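Glutathione S-transferase (Legionella pneumophila subsp. pneumophila str. Philadelphia 1, PDB 3NIV) probably acts as a dimeric zeta-class glutathione transferase with maleylacetoacetate isomerase activity. Local coordinates at residues H108-L113 with H135-T140; F183-A186 with I191-I194; I72-E77 with T95-A100; E147-L152 with P157-S162. All coordinates share one frame; numbering follows the deposited sequence.

Interactions 1, 2 and 4 lie within the helical C-terminal domain, whereas interaction 3 ties that domain to the thioredoxin-like one, which in glutathione transferases supplies most of the glutathione site. Helix 127-149 serves both interaction 1 and interaction 4, whose centres are about 22 Å apart. Interaction 2 touches each of them: Phe183 packs on Leu138, and Ile191 and Ile194 meet Leu149, Pro157 and Val158. Its centre lies about 15 Å from that of interaction 1 and about 14 Å from that of interaction 4. Met99 and Leu96, in helix 90-106 of interaction 3, pack on Leu149, Leu152 and Phe160 of interaction 4. Interactions 1 and 3 both border the second subunit.

Interaction 1: residues H108-L113 with H135-T140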
loop_
_atom_site.group_PDB
_atom_site.type_symbol
_atom_site.label_atom_id
_atom_site.label_comp_id
_atom_site.label_asym_id
_atom_site.label_seq_id
_atom_site.Cartn_x
_atom_site.Cartn_y
_atom_site.Cartn_z
ATOM N N HIS A 108 -0.478 9.009 -0.982
ATOM C CA HIS A 108 -0.575 9.075 -2.426
ATOM C C HIS A 108 -1.958 8.722 -2.985
ATOM O O HIS A 108 -2.483 9.458 -3.807
ATOM C CB HIS A 108 0.508 8.258 -3.117
ATOM C CG HIS A 108 0.673 8.613 -4.562
ATOM N ND1 HIS A 108 0.651 9.921 -5.008
ATOM C CD2 HIS A 108 0.860 7.843 -5.661
ATOM C CE1 HIS A 108 0.806 9.936 -6.321
ATOM N NE2 HIS A 108 0.948 8.691 -6.740
ATOM N N PRO A 109 -2.552 7.601 -2.540
ATOM C CA PRO A 109 -3.855 7.216 -3.103
ATOM C C PRO A 109 -4.881 8.343 -3.078
ATOM O O PRO A 109 -5.619 8.514 -4.052
ATOM C CB PRO A 109 -4.309 6.072 -2.196
ATOM C CG PRO A 109 -3.033 5.488 -1.679
ATOM C CD PRO A 109 -2.048 6.613 -1.565
ATOM N N LEU A 110 -4.924 9.100 -1.985
ATOM C CA LEU A 110 -5.876 10.208 -1.846
ATOM C C LEU A 110 -5.687 11.352 -2.854
ATOM O O LEU A 110 -6.640 12.064 -3.166
ATOM C CB LEU A 110 -5.823 10.786 -0.430
ATOM C CG LEU A 110 -6.461 10.031 0.731
ATOM C CD1 LEU A 110 -7.764 9.389 0.268
ATOM C CD2 LEU A 110 -5.520 8.993 1.278
ATOM N N ASN A 111 -4.463 11.540 -3.341
ATOM C CA ASN A 111 -4.132 12.693 -4.184
ATOM C C ASN A 111 -3.900 12.348 -5.651
ATOM O O ASN A 111 -3.526 13.204 -6.461
ATOM C CB ASN A 111 -2.894 13.412 -3.638
ATOM C CG ASN A 111 -3.175 14.159 -2.351
ATOM O OD1 ASN A 111 -4.315 14.539 -2.057
ATOM N ND2 ASN A 111 -2.133 14.377 -1.575
ATOM N N ASN A 112 -4.110 11.086 -5.988
ATOM C CA ASN A 112 -3.976 10.640 -7.360
ATOM C C ASN A 112 -4.886 11.470 -8.258
ATOM O O ASN A 112 -5.939 11.929 -7.821
ATOM C CB ASN A 112 -4.324 9.159 -7.471
ATOM C CG ASN A 112 -4.091 8.609 -8.864
ATOM O OD1 ASN A 112 -3.173 7.821 -9.083
ATOM N ND2 ASN A 112 -4.909 9.035 -9.818
ATOM N N LEU A 113 -4.467 11.663 -9.505
ATOM C CA LEU A 113 -5.205 12.488 -10.445
ATOM C C LEU A 113 -6.661 12.055 -10.489
ATOM O O LEU A 113 -7.567 12.891 -10.516
ATOM C CB LEU A 113 -4.582 12.400 -11.837
ATOM C CG LEU A 113 -5.226 13.261 -12.933
ATOM C CD1 LEU A 113 -5.495 14.677 -12.437
ATOM C CD2 LEU A 113 -4.378 13.294 -14.208
ATOM N N HIS A 135 -3.654 19.306 0.341
ATOM C CA HIS A 135 -2.766 19.734 1.413
ATOM C C HIS A 135 -3.113 19.030 2.718
ATOM O O HIS A 135 -2.248 18.813 3.581
ATOM C CB HIS A 135 -2.849 21.258 1.583
ATOM C CG HIS A 135 -2.016 22.026 0.601
ATOM N ND1 HIS A 135 -1.671 23.350 0.786
ATOM C CD2 HIS A 135 -1.435 21.648 -0.564
ATOM C CE1 HIS A 135 -0.933 23.758 -0.228
ATOM N NE2 HIS A 135 -0.773 22.748 -1.061
ATOM N N HIS A 136 -4.385 18.676 2.861
ATOM C CA HIS A 136 -4.843 17.983 4.061
ATOM C C HIS A 136 -4.147 16.637 4.261
ATOM O O HIS A 136 -3.721 16.304 5.362
ATOM C CB HIS A 136 -6.353 17.770 4.029
ATOM C CG HIS A 136 -6.849 16.914 5.147
ATOM N ND1 HIS A 136 -6.618 17.219 6.471
ATOM C CD2 HIS A 136 -7.540 15.750 5.143
ATOM C CE1 HIS A 136 -7.151 16.285 7.235
ATOM N NE2 HIS A 136 -7.718 15.383 6.456
ATOM N N TRP A 137 -4.030 15.863 3.190
ATOM C CA TRP A 137 -3.439 14.542 3.310
ATOM C C TRP A 137 -1.933 14.665 3.392
ATOM O O TRP A 137 -1.267 13.799 3.967
ATOM C CB TRP A 137 -3.891 13.608 2.178
ATOM C CG TRP A 137 -5.378 13.547 2.079
ATOM C CD1 TRP A 137 -6.140 13.928 1.026
ATOM C CD2 TRP A 137 -6.290 13.117 3.097
ATOM N NE1 TRP A 137 -7.461 13.752 1.307
ATOM C CE2 TRP A 137 -7.588 13.258 2.573
ATOM C CE3 TRP A 137 -6.133 12.615 4.396
ATOM C CZ2 TRP A 137 -8.726 12.917 3.293
ATOM C CZ3 TRP A 137 -7.258 12.284 5.115
ATOM C CH2 TRP A 137 -8.542 12.438 4.565
ATOM N N LEU A 138 -1.393 15.747 2.840
ATOM C CA LEU A 138 0.038 15.990 2.997
ATOM C C LEU A 138 0.373 16.203 4.475
ATOM O O LEU A 138 1.280 15.560 5.007
ATOM C CB LEU A 138 0.529 17.138 2.116
ATOM C CG LEU A 138 0.891 16.683 0.697
ATOM C CD1 LEU A 138 2.022 15.683 0.684
ATOM C CD2 LEU A 138 -0.288 16.044 0.053
ATOM N N LYS A 139 -0.396 17.051 5.146
ATOM C CA LYS A 139 -0.147 17.338 6.552
ATOM C C LYS A 139 -0.255 16.068 7.385
ATOM O O LYS A 139 0.616 15.771 8.201
ATOM C CB LYS A 139 -1.115 18.395 7.094
ATOM C CG LYS A 139 -0.614 19.057 8.374
ATOM C CD LYS A 139 -1.736 19.603 9.256
ATOM C CE LYS A 139 -1.244 19.757 10.708
ATOM N NZ LYS A 139 -2.348 19.737 11.733
ATOM N N THR A 140 -1.335 15.322 7.181
ATOM C CA THR A 140 -1.569 14.122 7.960
ATOM C C THR A 140 -0.452 13.107 7.764
ATOM O O THR A 140 0.048 12.538 8.731
ATOM C CB THR A 140 -2.912 13.485 7.598
ATOM O OG1 THR A 140 -3.951 14.442 7.825
ATOM C CG2 THR A 140 -3.171 12.275 8.478
#
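Leu110, on the short helix 108-111, lies across the indole of Trp137 on helix 127-149, the two side chains crossing at about a right angle. With CG anti to the carbonyl carbon (chi1 -75°), the leucine heads for the ring. Its CB comes first, 3.5 Å from Trp137 CD1. Next, Leu110 CG stands 3.7 Å from the centroid of the five-membered ring, only 1° off its normal, a CH-pi contact over the face. The two methyls fork beyond and lie farther from the indole than CG does, and Leu110 also packs on Val115 of the second subunit. His136 CD2 approaches the opposite face of the indole, 3.3 Å above its plane, so the ring is held between the two.

Asn111 OD1 meets the indole at its edge, in plane, 3.6 Å from Trp137 CD1, with the amide turned 51° from the ring. The other branch, ND2, meets Leu138 CD2 at a slant, a doubtfully short 3.0 Å away, and has a weak hydrogen bond to Tyr134 O, while Trp133 meets Trp137 edge to face and donates NE1 to Leu110 O.

No hydrogen bond spans 108-113 and 135-140. The contact therefore rests on dispersion and CH-pi attraction, and the buried Asn111 OD1, with no hydrogen-bonding partner in the model, probably gains only slight electrostatic compensation from the C-H edge of the indole.

Interaction 2: residues F183-A186 with I191-I194; sequences FDMA and INEI
Met185, in the irregular loop after helix 166-180, faces Asn192 on helix 189-198 with their CA atoms 7.0 Å apart, the loop backbone lying against the side of the helix. One hydrogen bond spans the gap: Asn192 ND2 donates to Met185 O at 2.8 Å, with an N-H...O angle of 146°. The amide nitrogen sits above the carbonyl plane, 67° out of it, so the bond is short but does not follow a lone pair.

The other branch of the same amide turns to the side chain of Met185, which is selenomethionine in the crystal. Asn192 OD1 lies 3.1 Å from Met185 CB and 3.7 Å from Met185 CE, so the amide holds the residue by its backbone oxygen and crosses its side chain at a slant. The Met185 chain is bent at both chi2 and chi3 (chi3 -72°), which folds its terminal methyl back toward the helix. There CE presses on Ile191 CG2 at 3.4 Å, closer than two methyls normally pack, the two side chains crossing at about a right angle. On the loop side, SE lies at the edge of the Phe183 ring, in its plane.

Helices 127-149 and 166-180 border the contact: Met185 packs on Phe142 and His179, and Ile191 on Phe145, Leu149 and Val175. Glu146 OE1 accepts from Ile191 N, joining helix 189-198 directly to helix 127-149.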
loop_
_atom_site.group_PDB
_atom_site.type_symbol
_atom_site.label_atom_id
_atom_site.label_comp_id
_atom_site.label_asym_id
_atom_site.label_seq_id
_atom_site.Cartn_x
_atom_site.Cartn_y
_atom_site.Cartn_z
ATOM N N PHE A 183 2.840 22.991 -0.934
ATOM C CA PHE A 183 2.593 22.773 0.471
ATOM C C PHE A 183 3.860 23.203 1.200
ATOM O O PHE A 183 4.964 22.969 0.718
ATOM C CB PHE A 183 2.298 21.288 0.691
ATOM C CG PHE A 183 2.132 20.896 2.129
ATOM C CD1 PHE A 183 0.938 21.139 2.799
ATOM C CD2 PHE A 183 3.156 20.248 2.804
ATOM C CE1 PHE A 183 0.773 20.748 4.125
ATOM C CE2 PHE A 183 2.997 19.859 4.131
ATOM C CZ PHE A 183 1.805 20.114 4.792
ATOM N N ASP A 184 3.712 23.834 2.356
ATOM C CA ASP A 184 4.870 24.349 3.075
ATOM C C ASP A 184 5.441 23.316 4.021
ATOM O O ASP A 184 4.767 22.886 4.943
ATOM C CB ASP A 184 4.510 25.612 3.860
ATOM C CG ASP A 184 5.699 26.182 4.620
ATOM O OD1 ASP A 184 6.829 26.129 4.085
ATOM O OD2 ASP A 184 5.509 26.676 5.753
HETATM N N MSE A 185 6.703 22.963 3.807
HETATM C CA MSE A 185 7.359 21.879 4.542
HETATM C C MSE A 185 7.979 22.278 5.880
HETATM O O MSE A 185 8.575 21.443 6.560
HETATM C CB MSE A 185 8.434 21.226 3.668
HETATM C CG MSE A 185 7.879 20.463 2.477
HETATM SE SE MSE A 185 6.650 19.002 2.976
HETATM C CE MSE A 185 7.954 17.748 3.721
ATOM N N ALA A 186 7.845 23.543 6.260
ATOM C CA ALA A 186 8.498 24.056 7.472
ATOM C C ALA A 186 8.402 23.122 8.689
ATOM O O ALA A 186 9.337 23.014 9.482
ATOM C CB ALA A 186 7.947 25.430 7.818
ATOM N N ILE A 191 12.587 15.477 7.635
ATOM C CA ILE A 191 12.194 15.155 6.273
ATOM C C ILE A 191 12.853 16.095 5.271
ATOM O O ILE A 191 13.403 15.661 4.254
ATOM C CB ILE A 191 10.664 15.218 6.106
ATOM C CG1 ILE A 191 10.046 13.879 6.543
ATOM C CG2 ILE A 191 10.310 15.545 4.665
ATOM C CD1 ILE A 191 8.541 13.930 6.830
ATOM N N ASN A 192 12.789 17.387 5.566
ATOM C CA ASN A 192 13.434 18.391 4.728
ATOM C C ASN A 192 14.932 18.110 4.551
ATOM O O ASN A 192 15.467 18.281 3.457
ATOM C CB ASN A 192 13.173 19.808 5.268
ATOM C CG ASN A 192 11.721 20.232 5.094
ATOM O OD1 ASN A 192 11.012 19.682 4.248
ATOM N ND2 ASN A 192 11.270 21.202 5.886
ATOM N N GLU A 193 15.589 17.652 5.617
ATOM C CA GLU A 193 17.006 17.291 5.554
ATOM C C GLU A 193 17.248 16.073 4.684
ATOM O O GLU A 193 18.159 16.080 3.850
ATOM C CB GLU A 193 17.553 16.984 6.942
ATOM C CG GLU A 193 17.542 18.135 7.905
ATOM C CD GLU A 193 17.840 17.687 9.323
ATOM O OE1 GLU A 193 17.902 16.456 9.563
ATOM O OE2 GLU A 193 18.008 18.565 10.200
ATOM N N ILE A 194 16.454 15.022 4.904
ATOM C CA ILE A 194 16.612 13.764 4.175
ATOM C C ILE A 194 16.410 13.976 2.689
ATOM O O ILE A 194 17.208 13.519 1.869
ATOM C CB ILE A 194 15.580 12.706 4.636
ATOM C CG1 ILE A 194 15.825 12.309 6.091
ATOM C CG2 ILE A 194 15.638 11.483 3.744
ATOM C CD1 ILE A 194 14.712 11.465 6.702
#

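Interaction 3: residues I72-E77 with T95-A100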
loop_
_atom_site.group_PDB
_atom_site.type_symbol
_atom_site.label_atom_id
_atom_site.label_comp_id
_atom_site.label_asym_id
_atom_site.label_seq_id
_atom_site.Cartn_x
_atom_site.Cartn_y
_atom_site.Cartn_z
ATOM N N ILE A 72 6.537 -4.273 -7.343
ATOM C CA ILE A 72 7.665 -4.244 -8.273
ATOM C C ILE A 72 8.990 -4.155 -7.519
ATOM O O ILE A 72 9.961 -4.860 -7.824
ATOM C CB ILE A 72 7.550 -3.052 -9.240
ATOM C CG1 ILE A 72 6.501 -3.364 -10.322
ATOM C CG2 ILE A 72 8.923 -2.697 -9.820
ATOM C CD1 ILE A 72 6.170 -2.218 -11.248
ATOM N N ILE A 73 9.016 -3.295 -6.515
ATOM C CA ILE A 73 10.244 -3.055 -5.780
ATOM C C ILE A 73 10.661 -4.291 -4.982
ATOM O O ILE A 73 11.835 -4.665 -4.967
ATOM C CB ILE A 73 10.106 -1.800 -4.890
ATOM C CG1 ILE A 73 10.178 -0.540 -5.768
ATOM C CG2 ILE A 73 11.168 -1.787 -3.823
ATOM C CD1 ILE A 73 9.607 0.703 -5.130
ATOM N N ASP A 74 9.689 -4.935 -4.346
ATOM C CA ASP A 74 9.951 -6.136 -3.563
ATOM C C ASP A 74 10.481 -7.276 -4.434
ATOM O O ASP A 74 11.326 -8.061 -4.001
ATOM C CB ASP A 74 8.692 -6.565 -2.802
ATOM C CG ASP A 74 8.504 -5.796 -1.493
ATOM O OD1 ASP A 74 9.454 -5.114 -1.039
ATOM O OD2 ASP A 74 7.405 -5.884 -0.904
ATOM N N TYR A 75 9.988 -7.349 -5.667
ATOM C CA TYR A 75 10.499 -8.302 -6.650
ATOM C C TYR A 75 11.979 -8.033 -6.920
ATOM O O TYR A 75 12.817 -8.920 -6.789
ATOM C CB TYR A 75 9.683 -8.234 -7.953
ATOM C CG TYR A 75 10.196 -9.137 -9.059
ATOM C CD1 TYR A 75 9.796 -10.465 -9.143
ATOM C CD2 TYR A 75 11.069 -8.656 -10.028
ATOM C CE1 TYR A 75 10.268 -11.293 -10.157
ATOM C CE2 TYR A 75 11.543 -9.476 -11.039
ATOM C CZ TYR A 75 11.140 -10.790 -11.098
ATOM O OH TYR A 75 11.610 -11.604 -12.102
ATOM N N LEU A 76 12.299 -6.799 -7.288
ATOM C CA LEU A 76 13.683 -6.430 -7.525
ATOM C C LEU A 76 14.516 -6.827 -6.321
ATOM O O LEU A 76 15.512 -7.530 -6.448
ATOM C CB LEU A 76 13.804 -4.930 -7.788
ATOM C CG LEU A 76 12.979 -4.449 -8.984
ATOM C CD1 LEU A 76 13.025 -2.939 -9.122
ATOM C CD2 LEU A 76 13.440 -5.126 -10.274
ATOM N N GLU A 77 14.080 -6.384 -5.151
ATOM C CA GLU A 77 14.742 -6.694 -3.893
ATOM C C GLU A 77 15.007 -8.197 -3.716
ATOM O O GLU A 77 16.000 -8.591 -3.110
ATOM C CB GLU A 77 13.882 -6.180 -2.739
ATOM C CG GLU A 77 14.565 -6.191 -1.390
ATOM C CD GLU A 77 15.625 -5.098 -1.236
ATOM O OE1 GLU A 77 16.403 -4.850 -2.186
ATOM O OE2 GLU A 77 15.687 -4.504 -0.139
ATOM N N THR A 95 9.423 -1.974 10.194
ATOM C CA THR A 95 9.159 -0.628 10.664
ATOM C C THR A 95 9.355 0.382 9.543
ATOM O O THR A 95 8.555 1.300 9.364
ATOM C CB THR A 95 10.089 -0.285 11.821
ATOM O OG1 THR A 95 9.698 -1.049 12.965
ATOM C CG2 THR A 95 10.015 1.205 12.149
ATOM N N LEU A 96 10.436 0.203 8.795
ATOM C CA LEU A 96 10.700 1.033 7.639
ATOM C C LEU A 96 9.624 0.834 6.565
ATOM O O LEU A 96 9.143 1.787 5.958
ATOM C CB LEU A 96 12.098 0.721 7.108
ATOM C CG LEU A 96 13.178 1.376 7.969
ATOM C CD1 LEU A 96 14.533 0.711 7.776
ATOM C CD2 LEU A 96 13.248 2.874 7.685
ATOM N N LYS A 97 9.243 -0.415 6.354
ATOM C CA LYS A 97 8.185 -0.768 5.411
ATOM C C LYS A 97 6.910 -0.000 5.699
ATOM O O LYS A 97 6.292 0.571 4.799
ATOM C CB LYS A 97 7.881 -2.252 5.521
ATOM C CG LYS A 97 7.769 -2.962 4.195
ATOM C CD LYS A 97 9.095 -3.608 3.805
ATOM C CE LYS A 97 8.866 -4.951 3.113
ATOM N NZ LYS A 97 8.004 -4.829 1.897
ATOM N N SER A 98 6.513 0.013 6.963
ATOM C CA SER A 98 5.277 0.663 7.334
ATOM C C SER A 98 5.363 2.178 7.096
ATOM O O SER A 98 4.345 2.865 6.936
ATOM C CB SER A 98 4.929 0.364 8.782
ATOM O OG SER A 98 5.677 1.155 9.668
HETATM N N MSE A 99 6.577 2.702 7.074
HETATM C CA MSE A 99 6.737 4.125 6.832
HETATM C C MSE A 99 6.572 4.407 5.354
HETATM O O MSE A 99 5.969 5.391 4.972
HETATM C CB MSE A 99 8.086 4.601 7.348
HETATM C CG MSE A 99 8.123 4.627 8.858
HETATM SE SE MSE A 99 9.912 4.891 9.548
HETATM C CE MSE A 99 10.242 6.699 8.825
ATOM N N ALA A 100 7.098 3.514 4.531
ATOM C CA ALA A 100 6.868 3.579 3.105
ATOM C C ALA A 100 5.371 3.428 2.797
ATOM O O ALA A 100 4.871 4.014 1.849
ATOM C CB ALA A 100 7.668 2.515 2.402
#
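Lys97 NZ reaches both carboxylate oxygens of Asp74, at 3.1 Å from OD2 and 3.3 Å from OD1, in a salt bridge whose two hydrogen bonds are each weak. In the two-domain glutathione transferase fold this pair joins helix 69-79 of the thioredoxin-like domain to helix 90-106 of the helical domain. The side chains arrive from opposite directions, bridging segments 72-77 and 95-100, whose nearest CA atoms, those of Asp74 and Lys97, are 10.6 Å apart. Asp74 is the short, direct partner, pointing at the other helix. Lys97 leaves its own helix with an unstaggered chi1 (-134°) and bends at chi2, chi3 and chi4 before its ammonium group comes across.

Only these two side chains touch between 72-77 and 95-100, so this is a polar link near the surface. The pairing is echoed in the dimer by long, weak ion pairs: Lys97 NZ with Asp74 OD2 of the second subunit, and Asp74 OD2 with Lys97 NZ of that subunit. Alternating charges of this kind would be expected to favour the ionised forms of both residues. One turn of helix 90-106 is further tied by a side chain: Ser98 OG donates to Thr95 O at 2.9 Å.

Interaction 4: residues E147-L152 with P157-S162; sequences EKLGAL and PVCFGS
Leu149 of helix 127-149 and Leu152, three residues on, pack on Cys159 and Phe160 of the following loop. The apolar contacts are made by methyl groups and ring edge. Leu149 CD1 lies 4.1 Å from Cys159 SG, and Leu152 CD1 is 3.9 Å from Phe160 CB. The Leu152 and Phe160 side chains cross at about a right angle, with Leu152 CB beside the ring edge, 4.1 Å from Phe160 CD1. The phenyl group reaches this position with CG anti to the backbone N (chi1 165°).

Methyls also rest against a carbonyl: Cys159 O is 3.7 Å from Leu152 CD1 and 4.0 Å from Leu149 CD1.

Hydrogen bonds work around the contact and none crosses it directly. A type I turn from Leu149 to Leu152 closes with Leu152 N donating to Leu149 O at 3.1 Å. Arg154 bridges the two sides, its NH2 serving both Leu149 O and Cys159 O while NE serves Val158 O.

Around it, Leu149 packs on Ile191 and Ile194 of helix 189-198 and on Met99 of helix 90-106. Phe160 meets Met92 and Leu96 of helix 90-106, and Cys159 touches Ala167 of helix 166-180.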
loop_
_atom_site.group_PDB
_atom_site.type_symbol
_atom_site.label_atom_id
_atom_site.label_comp_id
_atom_site.label_asym_id
_atom_site.label_seq_id
_atom_site.Cartn_x
_atom_site.Cartn_y
_atom_site.Cartn_z
ATOM N N GLU A 147 7.008 11.996 12.721
ATOM C CA GLU A 147 6.824 11.334 13.999
ATOM C C GLU A 147 7.744 10.133 14.178
ATOM O O GLU A 147 8.622 10.125 15.039
ATOM C CB GLU A 147 5.374 10.867 14.101
ATOM C CG GLU A 147 4.577 11.569 15.157
ATOM C CD GLU A 147 4.875 11.007 16.521
ATOM O OE1 GLU A 147 5.115 11.799 17.453
ATOM O OE2 GLU A 147 4.891 9.764 16.655
ATOM N N LYS A 148 7.521 9.102 13.376
ATOM C CA LYS A 148 8.268 7.865 13.539
ATOM C C LYS A 148 9.730 8.132 13.204
ATOM O O LYS A 148 10.640 7.487 13.722
ATOM C CB LYS A 148 7.672 6.767 12.663
ATOM C CG LYS A 148 6.201 6.484 12.981
ATOM C CD LYS A 148 5.514 5.681 11.874
ATOM C CE LYS A 148 5.409 4.196 12.202
ATOM N NZ LYS A 148 4.285 3.884 13.141
ATOM N N LEU A 149 9.940 9.117 12.346
ATOM C CA LEU A 149 11.274 9.533 11.956
ATOM C C LEU A 149 12.052 9.917 13.214
ATOM O O LEU A 149 13.226 9.552 13.388
ATOM C CB LEU A 149 11.151 10.737 11.029
ATOM C CG LEU A 149 12.045 10.845 9.805
ATOM C CD1 LEU A 149 12.254 9.522 9.110
ATOM C CD2 LEU A 149 11.435 11.862 8.858
ATOM N N GLY A 150 11.363 10.636 14.098
ATOM C CA GLY A 150 11.946 11.123 15.329
ATOM C C GLY A 150 12.324 10.065 16.352
ATOM O O GLY A 150 12.940 10.389 17.362
ATOM N N ALA A 151 11.964 8.809 16.113
ATOM C CA ALA A 151 12.304 7.752 17.064
ATOM C C ALA A 151 13.499 6.928 16.584
ATOM O O ALA A 151 13.967 6.028 17.289
ATOM C CB ALA A 151 11.092 6.844 17.340
ATOM N N LEU A 152 13.994 7.245 15.390
ATOM C CA LEU A 152 15.114 6.509 14.820
ATOM C C LEU A 152 16.420 7.309 14.828
ATOM O O LEU A 152 16.429 8.542 14.911
ATOM C CB LEU A 152 14.792 6.061 13.395
ATOM C CG LEU A 152 13.453 5.362 13.153
ATOM C CD1 LEU A 152 13.272 5.083 11.667
ATOM C CD2 LEU A 152 13.329 4.066 13.955
ATOM N N PRO A 157 21.460 12.165 6.660
ATOM C CA PRO A 157 20.042 12.445 6.405
ATOM C C PRO A 157 19.383 11.395 5.495
ATOM O O PRO A 157 19.055 11.659 4.336
ATOM C CB PRO A 157 20.067 13.825 5.734
ATOM C CG PRO A 157 21.426 14.378 6.032
ATOM C CD PRO A 157 22.324 13.192 6.063
ATOM N N VAL A 158 19.228 10.198 6.046
ATOM C CA VAL A 158 18.392 9.148 5.488
ATOM C C VAL A 158 17.403 8.778 6.584
ATOM O O VAL A 158 17.526 9.256 7.719
ATOM C CB VAL A 158 19.211 7.920 5.109
ATOM C CG1 VAL A 158 20.188 8.273 3.990
ATOM C CG2 VAL A 158 19.954 7.387 6.333
ATOM N N CYS A 159 16.424 7.943 6.248
ATOM C CA CYS A 159 15.345 7.637 7.176
ATOM C C CYS A 159 15.868 6.934 8.421
ATOM O O CYS A 159 15.461 7.233 9.552
ATOM C CB CYS A 159 14.252 6.811 6.474
ATOM S SG CYS A 159 13.125 7.819 5.428
ATOM N N PHE A 160 16.793 6.008 8.203
ATOM C CA PHE A 160 17.327 5.196 9.280
ATOM C C PHE A 160 18.721 4.673 8.959
ATOM O O PHE A 160 18.951 4.119 7.890
ATOM C CB PHE A 160 16.403 4.005 9.543
ATOM C CG PHE A 160 17.035 2.931 10.375
ATOM C CD1 PHE A 160 17.092 3.054 11.751
ATOM C CD2 PHE A 160 17.612 1.826 9.780
ATOM C CE1 PHE A 160 17.695 2.080 12.519
ATOM C CE2 PHE A 160 18.214 0.857 10.537
ATOM C CZ PHE A 160 18.250 0.977 11.914
ATOM N N GLY A 161 19.647 4.826 9.895
ATOM C CA GLY A 161 20.944 4.204 9.740
ATOM C C GLY A 161 21.905 5.025 8.914
ATOM O O GLY A 161 21.993 6.232 9.081
ATOM N N SER A 162 22.620 4.360 8.014
ATOM C CA SER A 162 23.707 4.994 7.275
ATOM C C SER A 162 23.611 4.663 5.790
ATOM O O SER A 162 24.504 4.988 5.005
ATOM C CB SER A 162 25.058 4.528 7.829
ATOM O OG SER A 162 25.041 4.486 9.250
#